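Local coordinates for protein ribonucleoside triphosphate reductase (Lactobacillus leichmannii, PDB 1L1L) that probably reduces ribonucleoside triphosphates to the deoxy forms by B12-dependent radical chemistry, acting as an allosterically regulated monomeric (class II) ribonucleotide reductase, at residues G24-Y35 and G551-A559; W48-N59 and P96-T106. All blocks are in the same frame, centred on the assembly; numbering follows the deposited sequence.

How the contacts relate
Two helix pairings in one barrel enzyme illustrate how neighbouring contacts can be joined through side chains that meet between them. Contact 2 is nested along the chain inside the very long loop that contact 1 closes. Their centres are about 15 Å apart, and each lies about 17 Å from the centre of the chain. They meet directly: Tyr31 OH of contact 1 lies 2.6 Å from Thr51 OG1 of contact 2, probably a hydrogen bond, while Tyr35 CE2 packs 3.3 Å from Gly98 O. Thr51 also hydrogen-bonds to Glu46, whose carboxylate forms a salt bridge with Arg54. The polar network around Arg54 thus extends, through Thr51, to Tyr31 of helix 27-32.

Contact 1 (G24-Y35 and G551-A559); sequences GKLGWVTYKRTY and GTVAKLAGA
The Tyr35 ring meets Leu556, Thr552 and Val553 obliquely, while its own neighbour Thr34 lays CG2 over one face, toward the rim. Leu556 CD1 approaches CE1 of Tyr35 to 3.8 Å, and Tyr35 OH ends 3.0 Å from Thr552 CG2 and 3.6 Å from Val553 CG2. Leu556 divides its two methyls between separate targets: as CD1 goes to Tyr35, CD2 settles against helix 27-32, 3.7 Å from Tyr31 CB. With CG placed beside the backbone N and anti to the carbonyl carbon (chi1 -69°), the branch returns to the interface although its CB starts out away from it. Thr30 and Thr552 present their CG2 methyls to each other at 3.9 Å, leaving Thr30 OG1 to donate back to Leu26 O.

At the other end the backbones take over. Gly24 N donates to Leu556 O at 3.0 Å, and Gly27 CA lies 3.3 Å from the same oxygen. A water accepts from Leu26 N and donates to Lys555 O, which also accepts weakly from Gly558 N in the Schellman motif that ends helix 551-557. Strand 570-578 packs on Leu26 and Val29, flanking helix 27-32.

The chemistry is split: methyls and a ring make an apolar seam along helix 551-557, from helix 27-32 to Tyr35, whereas at the C-terminal end of 551-557 carbonyls are satisfied by a backbone N-H and a water, where side-chain-less glycines permit close approach.

Contact 2 (W48-N59 and P96-T106); sequences WDETVKRVVEGN and PSGRNLWISGT
In the N-terminal part of the chain, matched by the ribonucleotide reductase alpha domain family, the helical segment 48-59 crosses helix 98-103 at 102°, and Arg54 of the first reaches carbonyls at and just past the C-terminal end of the second. The guanidinium approaches edge-on. NH1 and NH2 both donate to Leu101 O, each at 3.0 Å, and NH1 gives a further bond to Ser104 O, also at 3.0 Å. Both acceptors lie near the guanidinium plane, although NH1 sits above the plane of the Leu101 carbonyl whereas NH2 lies in it. Thr51 CG2 and Thr106 CG2 rest over opposite faces, and NE forms a salt bridge with Glu46, so bonds at its edge and methyls over its faces fix the group's rotation. An arginine placed against a helix C-terminus in this way would be expected to interact favourably with the partial negative charge there.

The carbonyls belong to a helix end that passes into a type II beta turn, Ile103 to Thr106, with Gly105 at positive phi (83°). The absence of a side chain here lets Gly105 CA come within 3.3 Å of Arg54 O, and the CA atoms of Gly105 and Gly58 stand 3.8 Å apart. Ser104, preceding the glycine, extends OG anti to its own N (chi1 -172°) and donates to a lone pair of Val55 O at 2.9 Å; that oxygen also takes the helical bond from Asn59 N. Beneath these polar links lies an apolar layer. Val55 sends CG1 to Pro96 CG at 3.9 Å and CG2 toward Leu101 CD2, while the edge of the Trp48 ring meets that same Leu101 methyl. Trp48 NE1 is bound to Tyr90 O, and Tyr446 of helix 436-450 packs on Val55, Pro96 and Ser104.

Contact 1 (G24-Y35 and G551-A559)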
loop_
_atom_site.group_PDB
_atom_site.type_symbol
_atom_site.label_atom_id
_atom_site.label_comp_id
_atom_site.label_asym_id
_atom_site.label_seq_id
_atom_site.Cartn_x
_atom_site.Cartn_y
_atom_site.Cartn_z
ATOM N N GLY A 24 8.556 -18.282 -7.557
ATOM C CA GLY A 24 9.828 -17.698 -7.929
ATOM C C GLY A 24 10.824 -18.380 -7.010
ATOM O O GLY A 24 10.410 -19.112 -6.110
ATOM N N LYS A 25 12.119 -18.170 -7.218
ATOM C CA LYS A 25 13.115 -18.798 -6.354
ATOM C C LYS A 25 12.901 -18.458 -4.877
ATOM O O LYS A 25 13.274 -19.240 -4.005
ATOM C CB LYS A 25 14.529 -18.394 -6.785
ATOM C CG LYS A 25 14.988 -19.027 -8.102
ATOM C CD LYS A 25 15.102 -20.538 -7.988
ATOM C CE LYS A 25 15.449 -21.172 -9.332
ATOM N NZ LYS A 25 16.802 -20.759 -9.806
ATOM N N LEU A 26 12.282 -17.311 -4.596
ATOM C CA LEU A 26 12.027 -16.895 -3.206
ATOM C C LEU A 26 10.538 -17.021 -2.887
ATOM O O LEU A 26 10.109 -16.760 -1.763
ATOM C CB LEU A 26 12.425 -15.420 -2.989
ATOM C CG LEU A 26 13.679 -14.816 -3.624
ATOM C CD1 LEU A 26 13.772 -13.328 -3.286
ATOM C CD2 LEU A 26 14.895 -15.526 -3.113
ATOM N N GLY A 27 9.759 -17.424 -3.888
ATOM C CA GLY A 27 8.318 -17.534 -3.734
ATOM C C GLY A 27 7.691 -18.283 -2.573
ATOM O O GLY A 27 6.999 -17.692 -1.747
ATOM N N TRP A 28 7.906 -19.592 -2.507
ATOM C CA TRP A 28 7.299 -20.375 -1.441
ATOM C C TRP A 28 7.679 -19.895 -0.060
ATOM O O TRP A 28 6.837 -19.819 0.837
ATOM C CB TRP A 28 7.679 -21.841 -1.566
ATOM C CG TRP A 28 6.967 -22.674 -0.591
ATOM C CD1 TRP A 28 5.684 -23.126 -0.681
ATOM C CD2 TRP A 28 7.472 -23.138 0.661
ATOM N NE1 TRP A 28 5.359 -23.845 0.440
ATOM C CE2 TRP A 28 6.441 -23.872 1.279
ATOM C CE3 TRP A 28 8.701 -23.006 1.322
ATOM C CZ2 TRP A 28 6.597 -24.472 2.527
ATOM C CZ3 TRP A 28 8.856 -23.601 2.559
ATOM C CH2 TRP A 28 7.807 -24.328 3.151
ATOM N N VAL A 29 8.955 -19.599 0.126
ATOM C CA VAL A 29 9.419 -19.132 1.417
ATOM C C VAL A 29 8.667 -17.858 1.810
ATOM O O VAL A 29 8.181 -17.731 2.939
ATOM C CB VAL A 29 10.933 -18.847 1.372
ATOM C CG1 VAL A 29 11.381 -18.261 2.685
ATOM C CG2 VAL A 29 11.693 -20.129 1.068
ATOM N N THR A 30 8.579 -16.921 0.870
ATOM C CA THR A 30 7.891 -15.657 1.107
ATOM C C THR A 30 6.442 -15.908 1.490
ATOM O O THR A 30 5.910 -15.275 2.394
ATOM C CB THR A 30 7.930 -14.752 -0.144
ATOM O OG1 THR A 30 9.286 -14.384 -0.417
ATOM C CG2 THR A 30 7.102 -13.481 0.085
ATOM N N TYR A 31 5.801 -16.852 0.808
ATOM C CA TYR A 31 4.420 -17.160 1.123
ATOM C C TYR A 31 4.263 -17.674 2.556
ATOM O O TYR A 31 3.395 -17.212 3.298
ATOM C CB TYR A 31 3.869 -18.207 0.140
ATOM C CG TYR A 31 2.720 -18.983 0.728
ATOM C CD1 TYR A 31 1.511 -18.353 1.050
ATOM C CD2 TYR A 31 2.861 -20.340 1.045
ATOM C CE1 TYR A 31 0.469 -19.061 1.677
ATOM C CE2 TYR A 31 1.832 -21.045 1.673
ATOM C CZ TYR A 31 0.647 -20.406 1.984
ATOM O OH TYR A 31 -0.355 -21.115 2.609
ATOM N N LYS A 32 5.108 -18.627 2.937
ATOM C CA LYS A 32 5.053 -19.232 4.260
ATOM C C LYS A 32 5.212 -18.288 5.435
ATOM O O LYS A 32 4.583 -18.464 6.473
ATOM C CB LYS A 32 6.112 -20.330 4.378
ATOM C CG LYS A 32 5.814 -21.532 3.523
ATOM C CD LYS A 32 4.504 -22.200 3.949
ATOM C CE LYS A 32 4.637 -22.899 5.288
ATOM N NZ LYS A 32 3.411 -23.667 5.611
ATOM N N ARG A 33 6.066 -17.288 5.282
ATOM C CA ARG A 33 6.280 -16.363 6.373
ATOM C C ARG A 33 5.488 -15.070 6.217
ATOM O O ARG A 33 5.667 -14.150 7.009
ATOM C CB ARG A 33 7.776 -16.059 6.491
ATOM C CG ARG A 33 8.348 -15.367 5.272
ATOM C CD ARG A 33 9.864 -15.219 5.366
ATOM N NE ARG A 33 10.279 -14.604 6.628
ATOM C CZ ARG A 33 11.433 -13.966 6.801
ATOM N NH1 ARG A 33 12.288 -13.855 5.790
ATOM N NH2 ARG A 33 11.730 -13.440 7.983
ATOM N N THR A 34 4.597 -15.003 5.226
ATOM C CA THR A 34 3.822 -13.786 4.995
ATOM C C THR A 34 2.310 -13.928 4.860
ATOM O O THR A 34 1.555 -13.108 5.391
ATOM C CB THR A 34 4.289 -13.058 3.720
ATOM O OG1 THR A 34 5.718 -13.047 3.668
ATOM C CG2 THR A 34 3.762 -11.616 3.708
ATOM N N TYR A 35 1.857 -14.948 4.136
ATOM C CA TYR A 35 0.420 -15.112 3.924
ATOM C C TYR A 35 -0.218 -16.378 4.481
ATOM O O TYR A 35 -1.445 -16.502 4.470
ATOM C CB TYR A 35 0.112 -15.017 2.430
ATOM C CG TYR A 35 0.671 -13.779 1.788
ATOM C CD1 TYR A 35 1.633 -13.875 0.785
ATOM C CD2 TYR A 35 0.274 -12.504 2.210
ATOM C CE1 TYR A 35 2.193 -12.741 0.215
ATOM C CE2 TYR A 35 0.831 -11.356 1.645
ATOM C CZ TYR A 35 1.791 -11.487 0.647
ATOM O OH TYR A 35 2.360 -10.376 0.067
ATOM N N GLY A 551 6.156 -5.286 -4.419
ATOM C CA GLY A 551 7.302 -6.141 -4.189
ATOM C C GLY A 551 7.036 -7.535 -3.654
ATOM O O GLY A 551 7.357 -8.527 -4.313
ATOM N N THR A 552 6.440 -7.618 -2.470
ATOM C CA THR A 552 6.184 -8.909 -1.840
ATOM C C THR A 552 5.441 -9.921 -2.713
ATOM O O THR A 552 5.922 -11.035 -2.906
ATOM C CB THR A 552 5.435 -8.732 -0.508
ATOM O OG1 THR A 552 6.175 -7.839 0.334
ATOM C CG2 THR A 552 5.307 -10.062 0.204
ATOM N N VAL A 553 4.280 -9.543 -3.243
ATOM C CA VAL A 553 3.520 -10.458 -4.090
ATOM C C VAL A 553 4.274 -10.827 -5.366
ATOM O O VAL A 553 4.195 -11.963 -5.831
ATOM C CB VAL A 553 2.130 -9.867 -4.446
ATOM C CG1 VAL A 553 1.640 -10.415 -5.778
ATOM C CG2 VAL A 553 1.139 -10.224 -3.349
ATOM N N ALA A 554 5.003 -9.877 -5.939
ATOM C CA ALA A 554 5.765 -10.156 -7.147
ATOM C C ALA A 554 6.851 -11.198 -6.847
ATOM O O ALA A 554 7.286 -11.925 -7.744
ATOM C CB ALA A 554 6.393 -8.876 -7.686
ATOM N N LYS A 555 7.285 -11.272 -5.590
ATOM C CA LYS A 555 8.307 -12.246 -5.204
ATOM C C LYS A 555 7.715 -13.654 -5.192
ATOM O O LYS A 555 8.419 -14.627 -5.448
ATOM C CB LYS A 555 8.883 -11.927 -3.821
ATOM C CG LYS A 555 9.689 -10.642 -3.788
ATOM C CD LYS A 555 10.099 -10.299 -2.368
ATOM C CE LYS A 555 10.585 -8.861 -2.277
ATOM N NZ LYS A 555 10.751 -8.442 -0.855
ATOM N N LEU A 556 6.427 -13.757 -4.893
ATOM C CA LEU A 556 5.764 -15.063 -4.878
ATOM C C LEU A 556 5.946 -15.770 -6.220
ATOM O O LEU A 556 6.230 -16.970 -6.271
ATOM C CB LEU A 556 4.265 -14.917 -4.605
ATOM C CG LEU A 556 3.794 -14.476 -3.218
ATOM C CD1 LEU A 556 2.272 -14.600 -3.143
ATOM C CD2 LEU A 556 4.422 -15.349 -2.156
ATOM N N ALA A 557 5.798 -15.011 -7.301
ATOM C CA ALA A 557 5.908 -15.546 -8.655
ATOM C C ALA A 557 7.237 -15.280 -9.330
ATOM O O ALA A 557 7.436 -15.673 -10.473
ATOM C CB ALA A 557 4.779 -14.988 -9.510
ATOM N N GLY A 558 8.148 -14.607 -8.629
ATOM C CA GLY A 558 9.446 -14.297 -9.203
ATOM C C GLY A 558 9.368 -13.359 -10.398
ATOM O O GLY A 558 10.215 -13.411 -11.294
ATOM N N ALA A 559 8.358 -12.494 -10.416
ATOM C CA ALA A 559 8.185 -11.561 -11.525
ATOM C C ALA A 559 8.849 -10.207 -11.264
ATOM O O ALA A 559 9.122 -9.859 -10.112
ATOM C CB ALA A 559 6.696 -11.358 -11.789
HETATM O O HOH W 1 11.042 -15.158 -6.135
#

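Contact 2 (W48-N59 and P96-T106)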
loop_
_atom_site.group_PDB
_atom_site.type_symbol
_atom_site.label_atom_id
_atom_site.label_comp_id
_atom_site.label_asym_id
_atom_site.label_seq_id
_atom_site.Cartn_x
_atom_site.Cartn_y
_atom_site.Cartn_z
ATOM N N TRP A 48 -0.265 -23.646 0.569
ATOM C CA TRP A 48 -0.714 -22.771 -0.512
ATOM C C TRP A 48 -2.156 -23.043 -0.959
ATOM O O TRP A 48 -3.016 -22.158 -0.922
ATOM C CB TRP A 48 0.241 -22.900 -1.702
ATOM C CG TRP A 48 -0.060 -21.999 -2.869
ATOM C CD1 TRP A 48 0.003 -22.339 -4.191
ATOM C CD2 TRP A 48 -0.415 -20.611 -2.832
ATOM N NE1 TRP A 48 -0.290 -21.256 -4.976
ATOM C CE2 TRP A 48 -0.549 -20.180 -4.171
ATOM C CE3 TRP A 48 -0.625 -19.686 -1.799
ATOM C CZ2 TRP A 48 -0.886 -18.865 -4.509
ATOM C CZ3 TRP A 48 -0.959 -18.376 -2.134
ATOM C CH2 TRP A 48 -1.087 -17.978 -3.478
ATOM N N ASP A 49 -2.422 -24.279 -1.366
ATOM C CA ASP A 49 -3.760 -24.639 -1.826
ATOM C C ASP A 49 -4.851 -24.184 -0.852
ATOM O O ASP A 49 -5.909 -23.728 -1.281
ATOM C CB ASP A 49 -3.841 -26.159 -2.044
ATOM C CG ASP A 49 -3.868 -26.923 -0.747
ATOM O OD1 ASP A 49 -4.959 -27.032 -0.153
ATOM O OD2 ASP A 49 -2.800 -27.403 -0.309
ATOM N N GLU A 50 -4.588 -24.287 0.452
ATOM C CA GLU A 50 -5.567 -23.895 1.468
ATOM C C GLU A 50 -5.783 -22.393 1.543
ATOM O O GLU A 50 -6.904 -21.920 1.746
ATOM C CB GLU A 50 -5.141 -24.376 2.848
ATOM C CG GLU A 50 -4.962 -25.873 2.990
ATOM C CD GLU A 50 -4.419 -26.229 4.353
ATOM O OE1 GLU A 50 -3.282 -25.811 4.655
ATOM O OE2 GLU A 50 -5.131 -26.909 5.127
ATOM N N THR A 51 -4.698 -21.637 1.425
ATOM C CA THR A 51 -4.823 -20.191 1.471
ATOM C C THR A 51 -5.668 -19.716 0.301
ATOM O O THR A 51 -6.617 -18.964 0.483
ATOM C CB THR A 51 -3.440 -19.503 1.402
ATOM O OG1 THR A 51 -2.678 -19.857 2.562
ATOM C CG2 THR A 51 -3.601 -17.997 1.333
ATOM N N VAL A 52 -5.321 -20.156 -0.900
ATOM C CA VAL A 52 -6.056 -19.739 -2.088
ATOM C C VAL A 52 -7.534 -20.096 -1.983
ATOM O O VAL A 52 -8.389 -19.351 -2.464
ATOM C CB VAL A 52 -5.472 -20.381 -3.364
ATOM C CG1 VAL A 52 -6.323 -20.010 -4.577
ATOM C CG2 VAL A 52 -4.037 -19.922 -3.565
ATOM N N LYS A 53 -7.833 -21.229 -1.347
ATOM C CA LYS A 53 -9.220 -21.665 -1.201
ATOM C C LYS A 53 -10.050 -20.657 -0.417
ATOM O O LYS A 53 -11.134 -20.258 -0.852
ATOM C CB LYS A 53 -9.282 -23.042 -0.523
ATOM C CG LYS A 53 -10.683 -23.495 -0.092
ATOM C CD LYS A 53 -10.681 -24.963 0.322
ATOM C CE LYS A 53 -11.866 -25.331 1.221
ATOM N NZ LYS A 53 -13.201 -25.062 0.610
ATOM N N ARG A 54 -9.547 -20.231 0.738
ATOM C CA ARG A 54 -10.294 -19.271 1.534
ATOM C C ARG A 54 -10.298 -17.881 0.899
ATOM O O ARG A 54 -11.239 -17.118 1.087
ATOM C CB ARG A 54 -9.745 -19.201 2.959
ATOM C CG ARG A 54 -8.347 -18.654 3.084
ATOM C CD ARG A 54 -8.087 -18.226 4.524
ATOM N NE ARG A 54 -6.673 -17.944 4.752
ATOM C CZ ARG A 54 -6.032 -16.885 4.275
ATOM N NH1 ARG A 54 -6.675 -15.981 3.541
ATOM N NH2 ARG A 54 -4.740 -16.739 4.531
ATOM N N VAL A 55 -9.260 -17.547 0.140
ATOM C CA VAL A 55 -9.227 -16.240 -0.503
ATOM C C VAL A 55 -10.292 -16.150 -1.590
ATOM O O VAL A 55 -11.035 -15.163 -1.679
ATOM C CB VAL A 55 -7.863 -15.953 -1.145
ATOM C CG1 VAL A 55 -7.926 -14.648 -1.930
ATOM C CG2 VAL A 55 -6.797 -15.869 -0.066
ATOM N N VAL A 56 -10.347 -17.190 -2.416
ATOM C CA VAL A 56 -11.308 -17.275 -3.511
ATOM C C VAL A 56 -12.739 -17.328 -2.992
ATOM O O VAL A 56 -13.610 -16.610 -3.483
ATOM C CB VAL A 56 -11.048 -18.526 -4.374
ATOM C CG1 VAL A 56 -12.183 -18.718 -5.391
ATOM C CG2 VAL A 56 -9.729 -18.377 -5.095
ATOM N N GLU A 57 -12.980 -18.191 -2.011
ATOM C CA GLU A 57 -14.310 -18.334 -1.427
ATOM C C GLU A 57 -14.735 -17.046 -0.750
ATOM O O GLU A 57 -15.898 -16.644 -0.813
ATOM C CB GLU A 57 -14.334 -19.483 -0.412
ATOM C CG GLU A 57 -14.696 -20.829 -1.025
ATOM C CD GLU A 57 -14.516 -22.000 -0.073
ATOM O OE1 GLU A 57 -14.852 -21.880 1.126
ATOM O OE2 GLU A 57 -14.049 -23.060 -0.544
ATOM N N GLY A 58 -13.778 -16.399 -0.093
ATOM C CA GLY A 58 -14.086 -15.157 0.580
ATOM C C GLY A 58 -14.536 -14.073 -0.379
ATOM O O GLY A 58 -15.415 -13.283 -0.044
ATOM N N ASN A 59 -13.948 -14.028 -1.570
ATOM C CA ASN A 59 -14.303 -12.998 -2.544
ATOM C C ASN A 59 -15.607 -13.284 -3.287
ATOM O O ASN A 59 -16.449 -12.398 -3.443
ATOM C CB ASN A 59 -13.169 -12.820 -3.564
ATOM C CG ASN A 59 -13.461 -11.735 -4.593
ATOM O OD1 ASN A 59 -13.971 -12.009 -5.683
ATOM N ND2 ASN A 59 -13.133 -10.491 -4.253
ATOM N N PRO A 96 -4.604 -11.468 -5.879
ATOM C CA PRO A 96 -5.166 -10.240 -5.319
ATOM C C PRO A 96 -4.042 -9.591 -4.512
ATOM O O PRO A 96 -2.901 -10.066 -4.548
ATOM C CB PRO A 96 -6.300 -10.743 -4.439
ATOM C CG PRO A 96 -5.807 -12.070 -3.988
ATOM C CD PRO A 96 -5.186 -12.656 -5.232
ATOM N N SER A 97 -4.353 -8.526 -3.785
ATOM C CA SER A 97 -3.337 -7.841 -2.989
ATOM C C SER A 97 -2.841 -8.704 -1.832
ATOM O O SER A 97 -3.514 -9.646 -1.406
ATOM C CB SER A 97 -3.906 -6.535 -2.431
ATOM O OG SER A 97 -4.893 -6.795 -1.449
ATOM N N GLY A 98 -1.662 -8.369 -1.313
ATOM C CA GLY A 98 -1.128 -9.116 -0.189
ATOM C C GLY A 98 -2.120 -9.141 0.967
ATOM O O GLY A 98 -2.244 -10.152 1.662
ATOM N N ARG A 99 -2.823 -8.030 1.183
ATOM C CA ARG A 99 -3.806 -7.963 2.264
ATOM C C ARG A 99 -4.889 -9.006 2.056
ATOM O O ARG A 99 -5.286 -9.687 3.002
ATOM C CB ARG A 99 -4.450 -6.567 2.339
ATOM C CG ARG A 99 -5.781 -6.506 3.119
ATOM C CD ARG A 99 -5.665 -7.036 4.546
ATOM N NE ARG A 99 -4.826 -6.201 5.405
ATOM C CZ ARG A 99 -5.220 -5.061 5.964
ATOM N NH1 ARG A 99 -6.453 -4.607 5.763
ATOM N NH2 ARG A 99 -4.375 -4.368 6.720
ATOM N N ASN A 100 -5.366 -9.118 0.821
ATOM C CA ASN A 100 -6.397 -10.097 0.494
ATOM C C ASN A 100 -5.874 -11.515 0.770
ATOM O O ASN A 100 -6.582 -12.336 1.354
ATOM C CB ASN A 100 -6.808 -9.968 -0.979
ATOM C CG ASN A 100 -7.795 -8.829 -1.224
ATOM O OD1 ASN A 100 -8.995 -9.059 -1.408
ATOM N ND2 ASN A 100 -7.295 -7.598 -1.227
ATOM N N LEU A 101 -4.641 -11.808 0.362
ATOM C CA LEU A 101 -4.098 -13.144 0.595
ATOM C C LEU A 101 -4.045 -13.472 2.076
ATOM O O LEU A 101 -4.200 -14.631 2.481
ATOM C CB LEU A 101 -2.695 -13.306 -0.009
ATOM C CG LEU A 101 -2.538 -13.250 -1.528
ATOM C CD1 LEU A 101 -1.083 -13.409 -1.913
ATOM C CD2 LEU A 101 -3.385 -14.365 -2.174
ATOM N N TRP A 102 -3.847 -12.449 2.895
ATOM C CA TRP A 102 -3.754 -12.656 4.329
ATOM C C TRP A 102 -5.073 -12.677 5.088
ATOM O O TRP A 102 -5.188 -13.380 6.089
ATOM C CB TRP A 102 -2.831 -11.581 4.943
ATOM C CG TRP A 102 -2.736 -11.627 6.446
ATOM C CD1 TRP A 102 -3.304 -10.752 7.333
ATOM C CD2 TRP A 102 -2.032 -12.596 7.233
ATOM N NE1 TRP A 102 -2.992 -11.117 8.624
ATOM C CE2 TRP A 102 -2.215 -12.246 8.591
ATOM C CE3 TRP A 102 -1.265 -13.731 6.924
ATOM C CZ2 TRP A 102 -1.658 -12.989 9.641
ATOM C CZ3 TRP A 102 -0.710 -14.473 7.972
ATOM C CH2 TRP A 102 -0.912 -14.095 9.313
ATOM N N ILE A 103 -6.074 -11.939 4.612
ATOM C CA ILE A 103 -7.332 -11.851 5.349
ATOM C C ILE A 103 -8.622 -12.261 4.622
ATOM O O ILE A 103 -9.669 -12.399 5.249
ATOM C CB ILE A 103 -7.508 -10.405 5.902
ATOM C CG1 ILE A 103 -8.177 -10.445 7.274
ATOM C CG2 ILE A 103 -8.316 -9.556 4.929
ATOM C CD1 ILE A 103 -7.266 -10.943 8.372
ATOM N N SER A 104 -8.553 -12.447 3.311
ATOM C CA SER A 104 -9.731 -12.821 2.537
ATOM C C SER A 104 -10.261 -14.185 2.990
ATOM O O SER A 104 -9.517 -15.169 3.017
ATOM C CB SER A 104 -9.375 -12.858 1.045
ATOM O OG SER A 104 -10.518 -13.044 0.229
ATOM N N GLY A 105 -11.541 -14.226 3.363
ATOM C CA GLY A 105 -12.165 -15.470 3.786
ATOM C C GLY A 105 -11.929 -15.865 5.232
ATOM O O GLY A 105 -12.227 -16.994 5.620
ATOM N N THR A 106 -11.401 -14.943 6.032
ATOM C CA THR A 106 -11.124 -15.223 7.438
ATOM C C THR A 106 -12.229 -14.707 8.350
ATOM O O THR A 106 -13.068 -13.908 7.940
ATOM C CB THR A 106 -9.804 -14.574 7.897
ATOM O OG1 THR A 106 -9.903 -13.153 7.762
ATOM C CG2 THR A 106 -8.650 -15.077 7.065
HETATM O O HOH W 2 -12.226 -10.120 -1.649
#